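Local coordinates for UPF0434 family protein (Haloferax volcanii, PDB 6F5Z), which activates methyltransferases as the small Trm112 subunit of a holoenzyme, here bound to the putative methyltransferase Hvo_0019, at the interface of chains B and A. Residues are numbered along the deposited sequence; one frame, centred on the assembly and turned at random. Chains: chain A, UPF0434 family protein; chain B, 24-sterol C-methyltransferase.

The interface of chains B and A. Residues chain B 64, 66, 99; chain A 1, 4-5, 7-9.
Strand 64-69 of chain B, through B:Arg64 and B:Phe66, and the loop carrying B:Phe99 receive the 3-10 helix 3-8 of chain A and the loop residue A:Leu9 that follows it. B:Arg64 supplies the charged contact: its NH1 donates to the carboxylate OD1 of A:Asp7 at 2.8 Å, forming a salt bridge and a nearly straight hydrogen bond (162° at H). The oxygen lies close to the guanidinium plane and is met on its syn side from somewhat outside the carboxylate plane, the two flat groups standing 80° apart. A bend at chi3 (-60°) turns the guanidinium towards the helix, while CD packs against CD1 of A:Leu5 at 3.8 Å and the NH2 end comes up against the CG2 methyl of A:Ile8, near the guanidinium's own plane. A leucine in place of B:Arg64 would probably leave the carboxylate of A:Asp7 without its charged mate and weaken the hold on the helix.

The ring of B:Phe66 enters between A:Leu5 and A:Ile8. Its CZ points edge-on at the backbone O of A:Leu5 (3.2 Å) and also touches that residue's CB, whereas CE1 meets the CD1 methyl of A:Ile8 at 3.7 Å; A:Met1 grazes the rim. B:Phe99 turns its ring edge to one face of B:Phe66, its CE1 3.6 Å above that plane, and the same atom packs on CD2 of A:Leu9 at 3.7 Å. The side chains of B:Phe99 and A:Leu9 run alongside each other in the same direction, and the two residues form an antiparallel beta bridge. The patch thus joins the start of strand 64-69 and the loop between strands 87-91 and 104 of the methyltransferase to the short N-terminal 3-10 helix of the activator.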
loop_
_atom_site.group_PDB
_atom_site.type_symbol
_atom_site.label_atom_id
_atom_site.label_comp_id
_atom_site.label_asym_id
_atom_site.label_seq_id
_atom_site.Cartn_x
_atom_site.Cartn_y
_atom_site.Cartn_z
ATOM N N ARG B 64 -15.424 14.270 5.082
ATOM C CA ARG B 64 -16.341 13.687 6.048
ATOM C C ARG B 64 -15.634 12.557 6.728
ATOM O O ARG B 64 -15.011 11.748 6.061
ATOM C CB ARG B 64 -17.560 13.118 5.303
ATOM C CG ARG B 64 -18.257 14.142 4.399
ATOM C CD ARG B 64 -19.686 13.771 4.115
ATOM N NE ARG B 64 -19.826 12.475 3.445
ATOM C CZ ARG B 64 -21.003 11.943 3.155
ATOM N NH1 ARG B 64 -22.120 12.590 3.450
ATOM N NH2 ARG B 64 -21.073 10.768 2.554
ATOM N N PHE B 66 -16.195 9.472 9.918
ATOM C CA PHE B 66 -17.086 8.791 10.863
ATOM C C PHE B 66 -16.205 7.953 11.754
ATOM O O PHE B 66 -15.529 7.055 11.250
ATOM C CB PHE B 66 -18.058 7.866 10.146
ATOM C CG PHE B 66 -19.020 8.593 9.242
ATOM C CD1 PHE B 66 -18.654 8.940 7.954
ATOM C CD2 PHE B 66 -20.315 8.879 9.668
ATOM C CE1 PHE B 66 -19.566 9.570 7.090
ATOM C CE2 PHE B 66 -21.241 9.465 8.793
ATOM C CZ PHE B 66 -20.846 9.861 7.538
ATOM N N PHE B 99 -23.525 1.528 7.378
ATOM C CA PHE B 99 -23.298 2.357 6.189
ATOM C C PHE B 99 -23.805 1.662 4.938
ATOM O O PHE B 99 -23.728 0.420 4.823
ATOM C CB PHE B 99 -21.790 2.656 6.000
ATOM C CG PHE B 99 -21.203 3.381 7.172
ATOM C CD1 PHE B 99 -21.311 4.764 7.274
ATOM C CD2 PHE B 99 -20.549 2.695 8.175
ATOM C CE1 PHE B 99 -20.778 5.431 8.366
ATOM C CE2 PHE B 99 -20.036 3.374 9.285
ATOM C CZ PHE B 99 -20.196 4.730 9.379
ATOM N N MET A 1 -24.484 14.999 15.270
ATOM C CA MET A 1 -23.955 14.630 13.948
ATOM C C MET A 1 -24.658 15.488 12.904
ATOM O O MET A 1 -25.869 15.674 12.980
ATOM C CB MET A 1 -24.212 13.137 13.653
ATOM C CG MET A 1 -23.787 12.716 12.240
ATOM S SD MET A 1 -24.090 10.966 11.854
ATOM C CE MET A 1 -22.733 10.132 12.823
ATOM N N SER A 4 -26.392 16.291 7.015
ATOM C CA SER A 4 -25.769 16.014 5.708
ATOM C C SER A 4 -24.867 14.754 5.706
ATOM O O SER A 4 -24.612 14.209 4.634
ATOM C CB SER A 4 -24.972 17.224 5.207
ATOM O OG SER A 4 -23.913 17.471 6.109
ATOM N N LEU A 5 -24.354 14.308 6.870
ATOM C CA LEU A 5 -23.523 13.096 6.951
ATOM C C LEU A 5 -24.384 11.852 7.075
ATOM O O LEU A 5 -23.898 10.742 6.886
ATOM C CB LEU A 5 -22.574 13.159 8.165
ATOM C CG LEU A 5 -21.193 13.824 7.961
ATOM C CD1 LEU A 5 -21.291 15.180 7.288
ATOM C CD2 LEU A 5 -20.501 13.986 9.285
ATOM N N ASP A 7 -26.753 10.803 5.160
ATOM C CA ASP A 7 -27.206 10.289 3.881
ATOM C C ASP A 7 -26.701 8.892 3.598
ATOM O O ASP A 7 -27.376 8.167 2.857
ATOM C CB ASP A 7 -26.882 11.259 2.734
ATOM C CG ASP A 7 -25.402 11.489 2.445
ATOM O OD1 ASP A 7 -24.581 11.281 3.351
ATOM O OD2 ASP A 7 -25.070 11.859 1.295
ATOM N N ILE A 8 -25.558 8.492 4.199
ATOM C CA ILE A 8 -25.015 7.160 3.936
ATOM C C ILE A 8 -25.240 6.188 5.072
ATOM O O ILE A 8 -24.724 5.069 5.024
ATOM C CB ILE A 8 -23.531 7.214 3.523
ATOM C CG1 ILE A 8 -22.650 7.733 4.676
ATOM C CG2 ILE A 8 -23.375 8.010 2.214
ATOM C CD1 ILE A 8 -21.129 7.467 4.482
ATOM N N LEU A 9 -25.966 6.601 6.118
ATOM C CA LEU A 9 -26.249 5.683 7.204
ATOM C C LEU A 9 -27.416 4.775 6.849
ATOM O O LEU A 9 -28.307 5.175 6.100
ATOM C CB LEU A 9 -26.586 6.449 8.489
ATOM C CG LEU A 9 -25.470 7.342 9.062
ATOM C CD1 LEU A 9 -25.970 8.062 10.323
ATOM C CD2 LEU A 9 -24.198 6.518 9.410
#